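Local coordinates for Thiol:disulfide interchange protein DsbA (Neisseria meningitidis MC58, PDB 3HZ8) that probably acts as a periplasmic thiol-disulfide oxidoreductase of the DsbA family, using a redox-active disulfide to exchange disulfide bonds with other proteins, at residues 20-25 with 56-61; 26-31 with 156-161; 32-37 with 61-66. The protein carries 1 engineered substitution. All coordinates share one frame; numbering follows the deposited sequence. Where two conformers were deposited one is given.

From the N terminus, the loop after strand 11-13 supplies 20-25, which contact 1 closes against 56-61 at the start of strand 57-63. Strand 26-32 follows at once and pairs in contact 2 with 156-161, closing a loop of 124 residues that holds most of the helical part. The end of strand 26-32 runs into 32-37, which meets 61-66 in contact 3. Contact 3 is nested within contact 2, whereas contact 1 crosses both. Strands 26-32 and 57-63 are sheet neighbours, so all three contacts bear on one thioredoxin-type sheet: contact 1 at its edge, contact 2 inside it, and contact 3 at the end that carries C36 of the redox-active disulfide. T61 belongs to contacts 1 and 3.

Contact 1 (20-25 with 56-61); sequences QQQAGK and DMYLRT
Hydrogen bonding centres on Y58, whose hydroxyl accepts from the backbone of Q22 (Q22 N to Y58 OH 2.9 Å, N-H...O angle 159°) and bonds weakly to E27. Within the loop, Q20 NE2 reaches across the turn to K25 O (2.9 Å) and K25 NZ bonds Q22 OE1, bracing the type II turn from Q22 to K25. Packing is centred on the Y58 ring, brought against the 20-25 loop with its CG between the backbone N and the carbonyl carbon (chi1 65°). The Q22 amide stacks on this ring, planes 25° apart, with NE2 over the centre, while K25 CB touches the edge at Y58 CE2, 3.8 Å away. The K25 chain (CB, CG, CD) runs alongside the D56 carbonyl, K25 CB to D56 O 3.3 Å. Q21 meets R60 tip to tip, Q21 CG over one guanidinium face (to R60 CZ 3.7 Å); R60 forms salt bridges with E62 and E27. Three waters add links: Q21 NE2 to R60 NH2 (the R60 bond weak), G24 O to D56 OD2, which also pairs with R186, and K25 NZ to M57 O. These contacts fold the connection leading into strand 26-32 over edge strand 57-63 of the thioredoxin-fold sheet.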
ATOM      1  N   GLN A  20       9.735  -9.564   3.007  1.00 10.59           N
ATOM      2  CA  GLN A  20       8.975  -8.773   3.968  1.00 11.60           C
ATOM      3  C   GLN A  20       9.876  -7.750   4.634  1.00 11.79           C
ATOM      4  O   GLN A  20      11.074  -7.994   4.801  1.00 12.72           O
ATOM      5  CB  GLN A  20       8.395  -9.668   5.056  1.00 12.05           C
ATOM      6  CG  GLN A  20       7.311 -10.620   4.588  1.00 13.34           C
ATOM      7  CD  GLN A  20       6.463 -11.133   5.747  1.00 15.04           C
ATOM      8  OE1 GLN A  20       5.376 -11.662   5.546  1.00 13.37           O
ATOM      9  NE2 GLN A  20       6.956 -10.954   6.975  1.00 16.18           N
ATOM     10  N   GLN A  21       9.306  -6.611   5.013  1.00 11.48           N
ATOM     11  CA  GLN A  21      10.073  -5.614   5.766  1.00 12.34           C
ATOM     12  C   GLN A  21      10.469  -6.110   7.152  1.00 13.31           C
ATOM     13  O   GLN A  21      11.585  -5.843   7.600  1.00 13.21           O
ATOM     14  CB  GLN A  21       9.298  -4.318   5.884  1.00 11.42           C
ATOM     15  CG  GLN A  21       9.057  -3.617   4.568  1.00 11.10           C
ATOM     16  CD  GLN A  21       8.196  -2.390   4.730  1.00 10.38           C
ATOM     17  OE1 GLN A  21       7.404  -2.296   5.676  1.00 11.85           O
ATOM     18  NE2 GLN A  21       8.356  -1.425   3.817  1.00 10.92           N
ATOM     19  N   GLN A  22       9.548  -6.807   7.831  1.00 14.23           N
ATOM     20  CA  GLN A  22       9.787  -7.334   9.182  1.00 15.79           C
ATOM     21  C   GLN A  22       9.727  -8.862   9.218  1.00 17.23           C
ATOM     22  O   GLN A  22       8.692  -9.453   8.926  1.00 17.67           O
ATOM     23  CB  GLN A  22       8.783  -6.736  10.175  1.00 15.14           C
ATOM     24  CG  GLN A  22       8.798  -5.211  10.221  1.00 15.19           C
ATOM     25  CD  GLN A  22       7.802  -4.646  11.194  1.00 16.13           C
ATOM     26  OE1 GLN A  22       7.724  -5.083  12.344  1.00 19.18           O
ATOM     27  NE2 GLN A  22       7.030  -3.664  10.747  1.00 14.53           N
ATOM     28  N   ALA A  23      10.838  -9.485   9.614  1.00 18.91           N
ATOM     29  CA  ALA A  23      10.912 -10.932   9.835  1.00 19.94           C
ATOM     30  C   ALA A  23      10.066 -11.371  11.021  1.00 20.46           C
ATOM     31  O   ALA A  23       9.882 -10.614  11.973  1.00 21.58           O
ATOM     32  CB  ALA A  23      12.361 -11.359  10.047  1.00 20.23           C
ATOM     33  N   GLY A  24       9.547 -12.597  10.957  1.00 20.90           N
ATOM     34  CA  GLY A  24       8.781 -13.182  12.057  1.00 20.75           C
ATOM     35  C   GLY A  24       7.404 -12.576  12.250  1.00 20.21           C
ATOM     36  O   GLY A  24       6.697 -12.910  13.204  1.00 21.50           O
ATOM     37  N   LYS A  25       7.023 -11.668  11.352  1.00 19.29           N
ATOM     38  CA  LYS A  25       5.678 -11.115  11.349  1.00 17.36           C
ATOM     39  C   LYS A  25       4.952 -11.529  10.069  1.00 15.80           C
ATOM     40  O   LYS A  25       5.548 -12.132   9.179  1.00 15.28           O
ATOM     41  CB  LYS A  25       5.708  -9.599  11.510  1.00 17.71           C
ATOM     42  CG  LYS A  25       5.928  -9.129  12.954  1.00 19.58           C
ATOM     43  CD  LYS A  25       5.370  -7.724  13.145  1.00 21.13           C
ATOM     44  CE  LYS A  25       5.885  -7.052  14.405  1.00 22.29           C
ATOM     45  NZ  LYS A  25       5.643  -5.580  14.302  1.00 24.19           N
ATOM     46  N   ASP A  56       1.107  -9.279  15.522  1.00 19.75           N
ATOM     47  CA  ASP A  56       2.124  -9.861  14.644  1.00 19.14           C
ATOM     48  C   ASP A  56       1.859  -9.602  13.163  1.00 18.43           C
ATOM     49  O   ASP A  56       2.592 -10.096  12.308  1.00 18.03           O
ATOM     50  CB  ASP A  56       2.302 -11.365  14.903  1.00 19.29           C
ATOM     51  CG  ASP A  56       1.132 -12.204  14.403  1.00 20.38           C
ATOM     52  OD1 ASP A  56      -0.006 -11.691  14.306  1.00 21.44           O
ATOM     53  OD2 ASP A  56       1.364 -13.396  14.120  1.00 20.96           O
ATOM     54  N   MET A  57       0.822  -8.817  12.874  1.00 17.32           N
ATOM     55  CA  MET A  57       0.511  -8.437  11.491  1.00 17.55           C
ATOM     56  C   MET A  57       0.717  -6.954  11.277  1.00 15.56           C
ATOM     57  O   MET A  57       0.561  -6.164  12.195  1.00 16.17           O
ATOM     58  CB  MET A  57      -0.931  -8.776  11.140  1.00 17.77           C
ATOM     59  CG  MET A  57      -1.240 -10.245  11.116  1.00 18.73           C
ATOM     60  SD  MET A  57      -3.027 -10.498  10.926  1.00 21.19           S
ATOM     61  CE  MET A  57      -3.306 -10.043   9.221  1.00 21.66           C
ATOM     62  N   TYR A  58       1.040  -6.566  10.048  1.00 13.49           N
ATOM     63  CA  TYR A  58       1.130  -5.149   9.726  1.00 11.73           C
ATOM     64  C   TYR A  58       0.791  -4.909   8.262  1.00 10.71           C
ATOM     65  O   TYR A  58       0.959  -5.810   7.426  1.00 10.04           O
ATOM     66  CB  TYR A  58       2.513  -4.572  10.079  1.00 11.37           C
ATOM     67  CG  TYR A  58       3.653  -5.159   9.263  1.00 10.43           C
ATOM     68  CD1 TYR A  58       4.228  -4.441   8.199  1.00  9.48           C
ATOM     69  CD2 TYR A  58       4.154  -6.432   9.544  1.00 10.08           C
ATOM     70  CE1 TYR A  58       5.262  -4.975   7.460  1.00 10.49           C
ATOM     71  CE2 TYR A  58       5.187  -6.979   8.797  1.00 10.01           C
ATOM     72  CZ  TYR A  58       5.735  -6.249   7.749  1.00  9.62           C
ATOM     73  OH  TYR A  58       6.763  -6.795   7.012  1.00 11.20           O
ATOM     74  N   LEU A  59       0.311  -3.701   7.977  1.00 10.56           N
ATOM     75  CA  LEU A  59      -0.029  -3.281   6.619  1.00 10.18           C
ATOM     76  C   LEU A  59       1.092  -2.415   6.044  1.00  9.79           C
ATOM     77  O   LEU A  59       1.435  -1.364   6.610  1.00 11.51           O
ATOM     78  CB  LEU A  59      -1.353  -2.505   6.619  1.00 10.15           C
ATOM     79  CG  LEU A  59      -1.822  -1.946   5.269  1.00 10.87           C
ATOM     80  CD1 LEU A  59      -2.101  -3.053   4.241  1.00 11.53           C
ATOM     81  CD2 LEU A  59      -3.061  -1.075   5.464  1.00 11.93           C
ATOM     82  N   ARG A  60       1.664  -2.885   4.939  1.00  8.59           N
ATOM     83  CA  ARG A  60       2.704  -2.180   4.197  1.00  7.76           C
ATOM     84  C   ARG A  60       2.082  -1.719   2.894  1.00  7.40           C
ATOM     85  O   ARG A  60       1.362  -2.498   2.252  1.00  7.44           O
ATOM     86  CB  ARG A  60       3.843  -3.151   3.884  1.00  7.34           C
ATOM     87  CG  ARG A  60       4.861  -2.701   2.836  1.00  7.11           C
ATOM     88  CD  ARG A  60       5.802  -3.864   2.528  1.00  7.79           C
ATOM     89  NE  ARG A  60       6.892  -3.534   1.610  1.00  8.22           N
ATOM     90  CZ  ARG A  60       7.789  -4.419   1.173  1.00  8.32           C
ATOM     91  NH1 ARG A  60       7.731  -5.686   1.574  1.00  9.15           N
ATOM     92  NH2 ARG A  60       8.764  -4.032   0.352  1.00 10.62           N
ATOM     93  N   THR A  61       2.375  -0.490   2.483  1.00  7.81           N
ATOM     94  CA  THR A  61       1.871  -0.001   1.197  1.00  7.79           C
ATOM     95  C   THR A  61       3.004   0.513   0.319  1.00  8.40           C
ATOM     96  O   THR A  61       3.968   1.092   0.818  1.00  9.60           O
ATOM     97  CB  THR A  61       0.768   1.060   1.375  1.00  8.33           C
ATOM     98  OG1 THR A  61       1.319   2.217   2.005  1.00 10.85           O
ATOM     99  CG2 THR A  61      -0.356   0.516   2.244  1.00  8.52           C
TER
HETATM  100  O   HOH W   1       9.934  -1.276   1.187  1.00 17.87           O
HETATM  101  O   HOH W   2       3.830 -14.269  13.116  1.00 30.97           O
HETATM  102  O   HOH W   3       2.852  -5.271  13.776  1.00 29.37           O

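Contact 2 (26-31 with 156-161); sequences VEVLEF and PTVIVG
V28 and V158 both hold CG1 anti to the backbone N (chi1 180° and 175°), which turns these methyls to each other, V28 CG1 to V158 CG1 at 3.8 Å. E30 has the same first torsion (chi1 -175°) and lays its CG beside V158 CG2, 4.0 Å off. This is the antiparallel pairing of strands 26-32 and 157-160 within the thioredoxin fold, where strand 26-32 has strand 57-63 along its other side. Five backbone hydrogen bonds join the two segments: L29 and I159 exchange a pair, F31 and T157 another, and G161 N donates to E27 O at 2.8 Å just past the end of strand 157-160. The longest runs from T157 N to F31 O, 3.1 Å. Between them lie the non-hydrogen-bonded pairs V28-V160 and E30-V158, where CA-H...O contacts add to the grip, as from V158 CA to L29 O at 3.2 Å. V28 and V160, on one face of the sheet with E30 and V158, pack against I178 and L181 of helix 171-191; E30 meets L42 and L46 of helix 37-50. On the opposite face, I159 CD1 meets the edge of the F31 ring at CE2, 4.0 Å away, and T157 OG1 is bonded to G154 O. The position of E30, six residues before the first cysteine of the CxxC, is consistent with its being the counterpart of the buried acid beneath the active-site disulfide in DsbA and thioredoxin. P156, preceded by a cis peptide bond as is characteristic of this fold, touches C39 of the disulfide. P156 CB comes within 4.0 Å of E30 OE2, and P156 CA lies 3.3 Å from F31 O.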
ATOM      1  N   VAL A  26       3.659 -11.239  10.015  1.00 14.15           N
ATOM      2  CA  VAL A  26       2.843 -11.518   8.832  1.00 13.15           C
ATOM      3  C   VAL A  26       2.542 -10.195   8.135  1.00 11.06           C
ATOM      4  O   VAL A  26       1.757  -9.378   8.623  1.00 11.52           O
ATOM      5  CB  VAL A  26       1.515 -12.223   9.185  1.00 13.88           C
ATOM      6  CG1 VAL A  26       0.704 -12.489   7.931  1.00 15.06           C
ATOM      7  CG2 VAL A  26       1.770 -13.530   9.938  1.00 15.00           C
ATOM      8  N   GLU A  27       3.180  -9.990   6.989  1.00  9.69           N
ATOM      9  CA  GLU A  27       3.012  -8.759   6.224  1.00  8.69           C
ATOM     10  C   GLU A  27       1.793  -8.842   5.304  1.00  8.13           C
ATOM     11  O   GLU A  27       1.581  -9.860   4.655  1.00  8.69           O
ATOM     12  CB  GLU A  27       4.252  -8.510   5.367  1.00  9.28           C
ATOM     13  CG  GLU A  27       4.213  -7.222   4.581  1.00  8.56           C
ATOM     14  CD  GLU A  27       5.508  -6.963   3.855  1.00  8.92           C
ATOM     15  OE1 GLU A  27       6.468  -6.522   4.512  1.00  9.83           O
ATOM     16  OE2 GLU A  27       5.567  -7.193   2.638  1.00 10.22           O
ATOM     17  N   VAL A  28       1.013  -7.763   5.266  1.00  7.44           N
ATOM     18  CA  VAL A  28      -0.040  -7.571   4.261  1.00  7.07           C
ATOM     19  C   VAL A  28       0.438  -6.389   3.432  1.00  7.30           C
ATOM     20  O   VAL A  28       0.555  -5.273   3.957  1.00  7.69           O
ATOM     21  CB  VAL A  28      -1.421  -7.270   4.902  1.00  7.25           C
ATOM     22  CG1 VAL A  28      -2.483  -7.071   3.819  1.00  7.68           C
ATOM     23  CG2 VAL A  28      -1.827  -8.409   5.850  1.00  7.92           C
ATOM     24  N   LEU A  29       0.751  -6.646   2.155  1.00  6.66           N
ATOM     25  CA  LEU A  29       1.343  -5.631   1.283  1.00  6.86           C
ATOM     26  C   LEU A  29       0.334  -5.200   0.215  1.00  6.49           C
ATOM     27  O   LEU A  29      -0.160  -6.045  -0.524  1.00  6.90           O
ATOM     28  CB  LEU A  29       2.623  -6.188   0.638  1.00  6.86           C
ATOM     29  CG  LEU A  29       3.199  -5.534  -0.614  1.00  9.50           C
ATOM     30  CD1 LEU A  29       3.453  -4.055  -0.417  1.00  9.22           C
ATOM     31  CD2 LEU A  29       4.478  -6.263  -1.026  1.00  8.30           C
ATOM     32  N   GLU A  30       0.006  -3.910   0.160  1.00  6.36           N
ATOM     33  CA  GLU A  30      -0.841  -3.373  -0.900  1.00  6.00           C
ATOM     34  C   GLU A  30      -0.016  -2.526  -1.858  1.00  6.13           C
ATOM     35  O   GLU A  30       0.589  -1.546  -1.437  1.00  6.83           O
ATOM     36  CB  GLU A  30      -1.982  -2.509  -0.323  1.00  6.43           C
ATOM     37  CG  GLU A  30      -2.971  -2.036  -1.400  1.00  6.97           C
ATOM     38  CD  GLU A  30      -3.738  -0.779  -1.035  1.00  9.52           C
ATOM     39  OE1 GLU A  30      -3.385  -0.129  -0.046  1.00 10.46           O
ATOM     40  OE2 GLU A  30      -4.684  -0.430  -1.766  1.00 10.23           O
ATOM     41  N   PHE A  31      -0.012  -2.898  -3.137  1.00  5.86           N
ATOM     42  CA  PHE A  31       0.442  -1.990  -4.204  1.00  5.92           C
ATOM     43  C   PHE A  31      -0.757  -1.175  -4.676  1.00  5.91           C
ATOM     44  O   PHE A  31      -1.838  -1.734  -4.872  1.00  5.84           O
ATOM     45  CB  PHE A  31       1.032  -2.761  -5.390  1.00  6.05           C
ATOM     46  CG  PHE A  31       2.362  -3.416  -5.092  1.00  6.34           C
ATOM     47  CD1 PHE A  31       3.542  -2.695  -5.222  1.00  7.71           C
ATOM     48  CD2 PHE A  31       2.439  -4.760  -4.730  1.00  5.69           C
ATOM     49  CE1 PHE A  31       4.789  -3.293  -4.967  1.00  7.81           C
ATOM     50  CE2 PHE A  31       3.681  -5.367  -4.487  1.00  7.63           C
ATOM     51  CZ  PHE A  31       4.854  -4.620  -4.602  1.00  7.28           C
ATOM     52  N   PRO A 156      -5.519  -2.125  -7.471  1.00  7.36           N
ATOM     53  CA  PRO A 156      -4.736  -2.545  -6.309  1.00  8.28           C
ATOM     54  C   PRO A 156      -4.337  -3.997  -6.406  1.00  8.13           C
ATOM     55  O   PRO A 156      -5.063  -4.800  -6.993  1.00  9.22           O
ATOM     56  CB  PRO A 156      -5.701  -2.363  -5.134  1.00  8.86           C
ATOM     57  CG  PRO A 156      -7.075  -2.447  -5.742  1.00  8.52           C
ATOM     58  CD  PRO A 156      -6.960  -1.973  -7.176  1.00  7.50           C
ATOM     59  N   THR A 157      -3.177  -4.322  -5.838  1.00  7.48           N
ATOM     60  CA  THR A 157      -2.719  -5.715  -5.698  1.00  7.41           C
ATOM     61  C   THR A 157      -2.371  -5.913  -4.223  1.00  7.19           C
ATOM     62  O   THR A 157      -1.657  -5.093  -3.645  1.00  7.92           O
ATOM     63  CB  THR A 157      -1.464  -5.993  -6.583  1.00  7.54           C
ATOM     64  OG1 THR A 157      -1.844  -5.968  -7.970  1.00  9.86           O
ATOM     65  CG2 THR A 157      -0.831  -7.358  -6.272  1.00  9.50           C
ATOM     66  N   VAL A 158      -2.884  -6.974  -3.601  1.00  6.78           N
ATOM     67  CA  VAL A 158      -2.566  -7.239  -2.201  1.00  7.04           C
ATOM     68  C   VAL A 158      -1.909  -8.597  -2.099  1.00  6.95           C
ATOM     69  O   VAL A 158      -2.430  -9.577  -2.621  1.00  7.12           O
ATOM     70  CB  VAL A 158      -3.836  -7.183  -1.301  1.00  6.93           C
ATOM     71  CG1 VAL A 158      -3.504  -7.592   0.158  1.00  8.13           C
ATOM     72  CG2 VAL A 158      -4.454  -5.779  -1.347  1.00  8.68           C
ATOM     73  N   ILE A 159      -0.750  -8.617  -1.431  1.00  6.94           N
ATOM     74  CA  ILE A 159       0.029  -9.825  -1.245  0.50  7.40           C
ATOM     75  C   ILE A 159       0.275 -10.077   0.253  1.00  7.45           C
ATOM     76  O   ILE A 159       0.705  -9.179   0.980  1.00  8.04           O
ATOM     77  CB  ILE A 159       1.355  -9.716  -2.035  0.50  7.12           C
ATOM     78  CG1 ILE A 159       1.060  -9.771  -3.538  0.50  6.53           C
ATOM     79  CG2 ILE A 159       2.336 -10.808  -1.621  0.50  6.94           C
ATOM     80  CD1 ILE A 159       2.037  -9.005  -4.398  0.50  7.37           C
ATOM     81  N   VAL A 160      -0.003 -11.298   0.706  1.00  7.48           N
ATOM     82  CA  VAL A 160       0.166 -11.648   2.116  1.00  7.15           C
ATOM     83  C   VAL A 160       1.370 -12.555   2.300  1.00  7.80           C
ATOM     84  O   VAL A 160       1.566 -13.489   1.540  1.00  7.49           O
ATOM     85  CB  VAL A 160      -1.108 -12.332   2.674  1.00  7.18           C
ATOM     86  CG1 VAL A 160      -0.974 -12.652   4.159  1.00  8.41           C
ATOM     87  CG2 VAL A 160      -2.322 -11.429   2.424  1.00  8.14           C
ATOM     88  N   GLY A 161       2.183 -12.271   3.308  1.00  7.83           N
ATOM     89  CA  GLY A 161       3.312 -13.153   3.611  1.00  8.20           C
ATOM     90  C   GLY A 161       4.365 -13.198   2.524  1.00  8.11           C
ATOM     91  O   GLY A 161       5.106 -14.182   2.426  1.00  8.78           O
TER
HETATM   92  O   HOH W   4       3.450  -9.548   1.825  1.00 10.25           O

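Contact 3 (32-37 with 61-66); sequences FGYFCP and TEHVVW
H63, its CG anti to the backbone N (chi1 -162°), turns the edge of its imidazole to the face of F32 in a T-shaped pair, centroids 5.1 Å apart and planes at 67°. One imidazole face carries F32 O and G33 CA, the latter a CH-pi contact 3.6 Å from the ring centroid, while Y34 CB lies in plane at its edge. The Y34 ring takes F32 CE1 over its centre, and Y34 CD2 comes within 3.6 Å of H63 CD2. With F35 these rings form an aromatic cluster at the CxxC end of the thioredoxin fold, where the turn from G33 to C36 leads to the disulfide C36-C39 and helix 37-50. G33 CA also lies over one face of F35, whose CZ meets W66 CZ3 at 4.0 Å. V64 CG2 sits at the edge of the F35 ring and over the centre of the W66 ring. Helix 88-101 packs on the cluster through F96, I95 and M99, and N92 bonds the Y34 hydroxyl. One parallel bridge underlies these rings, with F32 N bonded to E62 O (3.1 Å) and V64 N to F32 O. Imidazole rotation is fixed by an in-plane bond, H63 ND1 donating to a lone pair of V64 O at 2.8 Å.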
ATOM      1  N   PHE A  32      -0.568   0.129  -4.871  1.00  5.84           N
ATOM      2  CA  PHE A  32      -1.679   1.011  -5.214  1.00  6.42           C
ATOM      3  C   PHE A  32      -1.147   2.188  -6.018  1.00  6.57           C
ATOM      4  O   PHE A  32       0.067   2.339  -6.195  1.00  6.50           O
ATOM      5  CB  PHE A  32      -2.377   1.539  -3.938  1.00  7.00           C
ATOM      6  CG  PHE A  32      -1.554   2.560  -3.175  1.00  7.08           C
ATOM      7  CD1 PHE A  32      -1.846   3.922  -3.283  1.00  7.78           C
ATOM      8  CD2 PHE A  32      -0.463   2.167  -2.402  1.00  6.78           C
ATOM      9  CE1 PHE A  32      -1.073   4.878  -2.621  1.00  7.75           C
ATOM     10  CE2 PHE A  32       0.333   3.115  -1.742  1.00  6.94           C
ATOM     11  CZ  PHE A  32       0.026   4.472  -1.846  1.00  7.33           C
ATOM     12  N   GLY A  33      -2.059   3.023  -6.501  1.00  6.37           N
ATOM     13  CA  GLY A  33      -1.686   4.338  -7.030  1.00  6.77           C
ATOM     14  C   GLY A  33      -2.710   5.335  -6.527  1.00  6.75           C
ATOM     15  O   GLY A  33      -3.887   4.988  -6.374  1.00  7.50           O
ATOM     16  N   TYR A  34      -2.287   6.572  -6.272  1.00  6.97           N
ATOM     17  CA  TYR A  34      -3.234   7.598  -5.806  1.00  7.41           C
ATOM     18  C   TYR A  34      -4.235   8.049  -6.904  1.00  8.18           C
ATOM     19  O   TYR A  34      -5.271   8.643  -6.600  1.00  8.84           O
ATOM     20  CB  TYR A  34      -2.485   8.810  -5.252  1.00  8.19           C
ATOM     21  CG  TYR A  34      -1.893   8.621  -3.881  1.00  8.43           C
ATOM     22  CD1 TYR A  34      -2.692   8.245  -2.797  1.00 10.95           C
ATOM     23  CD2 TYR A  34      -0.545   8.864  -3.651  1.00  9.71           C
ATOM     24  CE1 TYR A  34      -2.156   8.112  -1.506  1.00 11.22           C
ATOM     25  CE2 TYR A  34       0.003   8.729  -2.367  1.00  9.92           C
ATOM     26  CZ  TYR A  34      -0.805   8.342  -1.297  1.00 10.14           C
ATOM     27  OH  TYR A  34      -0.255   8.224  -0.025  1.00 12.17           O
ATOM     28  N   PHE A  35      -3.926   7.749  -8.162  1.00  8.87           N
ATOM     29  CA  PHE A  35      -4.799   8.100  -9.311  1.00  9.47           C
ATOM     30  C   PHE A  35      -5.899   7.077  -9.532  1.00  9.52           C
ATOM     31  O   PHE A  35      -6.699   7.220 -10.449  1.00 10.38           O
ATOM     32  CB  PHE A  35      -3.957   8.105 -10.590  1.00 10.11           C
ATOM     33  CG  PHE A  35      -3.083   6.880 -10.713  1.00  9.51           C
ATOM     34  CD1 PHE A  35      -3.650   5.634 -10.995  1.00 10.31           C
ATOM     35  CD2 PHE A  35      -1.704   6.950 -10.490  1.00 11.27           C
ATOM     36  CE1 PHE A  35      -2.876   4.481 -11.072  1.00 11.81           C
ATOM     37  CE2 PHE A  35      -0.926   5.803 -10.552  1.00 12.11           C
ATOM     38  CZ  PHE A  35      -1.506   4.563 -10.842  1.00 10.74           C
ATOM     39  N   CYS A  36      -5.893   6.008  -8.732  1.00  9.31           N
ATOM     40  CA  CYS A  36      -6.624   4.777  -9.031  1.00  9.25           C
ATOM     41  C   CYS A  36      -7.997   4.717  -8.326  1.00  9.00           C
ATOM     42  O   CYS A  36      -8.061   4.578  -7.104  1.00  8.49           O
ATOM     43  CB  CYS A  36      -5.697   3.602  -8.642  1.00  9.44           C
ATOM     44  SG  CYS A  36      -6.397   1.960  -8.382  1.00  9.20           S
ATOM     45  N   PRO A  37      -9.106   4.836  -9.095  1.00  9.22           N
ATOM     46  CA  PRO A  37     -10.406   4.795  -8.424  1.00  9.40           C
ATOM     47  C   PRO A  37     -10.705   3.543  -7.607  1.00  9.34           C
ATOM     48  O   PRO A  37     -11.261   3.656  -6.514  1.00  9.61           O
ATOM     49  CB  PRO A  37     -11.407   4.959  -9.575  1.00  9.26           C
ATOM     50  CG  PRO A  37     -10.634   5.721 -10.611  1.00 10.43           C
ATOM     51  CD  PRO A  37      -9.263   5.098 -10.542  1.00  9.26           C
ATOM     52  N   THR A  61       2.375  -0.490   2.483  1.00  7.81           N
ATOM     53  CA  THR A  61       1.871  -0.001   1.197  1.00  7.79           C
ATOM     54  C   THR A  61       3.004   0.513   0.319  1.00  8.40           C
ATOM     55  O   THR A  61       3.968   1.092   0.818  1.00  9.60           O
ATOM     56  CB  THR A  61       0.768   1.060   1.375  1.00  8.33           C
ATOM     57  OG1 THR A  61       1.319   2.217   2.005  1.00 10.85           O
ATOM     58  CG2 THR A  61      -0.356   0.516   2.244  1.00  8.52           C
ATOM     59  N   GLU A  62       2.892   0.260  -0.981  1.00  7.39           N
ATOM     60  CA  GLU A  62       3.902   0.701  -1.950  1.00  7.73           C
ATOM     61  C   GLU A  62       3.180   1.257  -3.175  1.00  7.19           C
ATOM     62  O   GLU A  62       2.252   0.616  -3.690  1.00  7.74           O
ATOM     63  CB  GLU A  62       4.783  -0.479  -2.377  1.00  7.73           C
ATOM     64  CG  GLU A  62       5.463  -1.255  -1.221  1.00  8.47           C
ATOM     65  CD  GLU A  62       6.585  -0.470  -0.514  1.00 10.54           C
ATOM     66  OE1 GLU A  62       6.976   0.614  -0.999  1.00 11.57           O
ATOM     67  OE2 GLU A  62       7.086  -0.948   0.533  1.00 10.67           O
ATOM     68  N   HIS A  63       3.580   2.446  -3.621  1.00  6.93           N
ATOM     69  CA  HIS A  63       2.964   3.072  -4.803  1.00  6.94           C
ATOM     70  C   HIS A  63       3.670   2.563  -6.044  1.00  7.14           C
ATOM     71  O   HIS A  63       4.905   2.561  -6.095  1.00  7.50           O
ATOM     72  CB  HIS A  63       3.100   4.598  -4.712  1.00  7.37           C
ATOM     73  CG  HIS A  63       2.179   5.369  -5.605  1.00  7.05           C
ATOM     74  ND1 HIS A  63       2.294   5.396  -6.980  1.00  6.29           N
ATOM     75  CD2 HIS A  63       1.149   6.195  -5.301  1.00  6.75           C
ATOM     76  CE1 HIS A  63       1.340   6.162  -7.485  1.00  7.66           C
ATOM     77  NE2 HIS A  63       0.645   6.677  -6.487  1.00  7.55           N
ATOM     78  N   VAL A  64       2.909   2.119  -7.045  1.00  6.70           N
ATOM     79  CA  VAL A  64       3.534   1.661  -8.292  1.00  7.35           C
ATOM     80  C   VAL A  64       4.213   2.819  -9.033  1.00  7.37           C
ATOM     81  O   VAL A  64       3.835   3.986  -8.872  1.00  6.98           O
ATOM     82  CB  VAL A  64       2.534   0.935  -9.250  1.00  7.16           C
ATOM     83  CG1 VAL A  64       2.082  -0.391  -8.636  1.00  8.45           C
ATOM     84  CG2 VAL A  64       1.349   1.828  -9.648  1.00  8.59           C
ATOM     85  N   VAL A  65       5.232   2.497  -9.834  1.00  7.47           N
ATOM     86  CA  VAL A  65       5.861   3.495 -10.706  1.00  7.75           C
ATOM     87  C   VAL A  65       5.919   2.899 -12.111  1.00  7.95           C
ATOM     88  O   VAL A  65       6.712   1.992 -12.378  1.00  8.72           O
ATOM     89  CB  VAL A  65       7.265   3.924 -10.203  1.00  8.22           C
ATOM     90  CG1 VAL A  65       7.905   4.931 -11.169  1.00  7.85           C
ATOM     91  CG2 VAL A  65       7.177   4.478  -8.783  1.00  7.78           C
ATOM     92  N   TRP A  66       5.047   3.398 -12.988  1.00  8.39           N
ATOM     93  CA  TRP A  66       4.864   2.842 -14.330  1.00  8.42           C
ATOM     94  C   TRP A  66       5.396   3.777 -15.418  1.00  8.65           C
ATOM     95  O   TRP A  66       5.427   3.415 -16.587  1.00 10.02           O
ATOM     96  CB  TRP A  66       3.375   2.570 -14.568  1.00  8.30           C
ATOM     97  CG  TRP A  66       2.867   1.358 -13.845  1.00  7.44           C
ATOM     98  CD1 TRP A  66       3.596   0.263 -13.463  1.00  8.61           C
ATOM     99  CD2 TRP A  66       1.515   1.094 -13.448  1.00  6.34           C
ATOM    100  NE1 TRP A  66       2.781  -0.660 -12.843  1.00  8.77           N
ATOM    101  CE2 TRP A  66       1.500  -0.174 -12.816  1.00  6.45           C
ATOM    102  CE3 TRP A  66       0.322   1.822 -13.537  1.00  6.48           C
ATOM    103  CZ2 TRP A  66       0.332  -0.741 -12.306  1.00  6.63           C
ATOM    104  CZ3 TRP A  66      -0.847   1.245 -13.048  1.00  7.68           C
ATOM    105  CH2 TRP A  66      -0.830  -0.028 -12.434  1.00  7.38           C
TER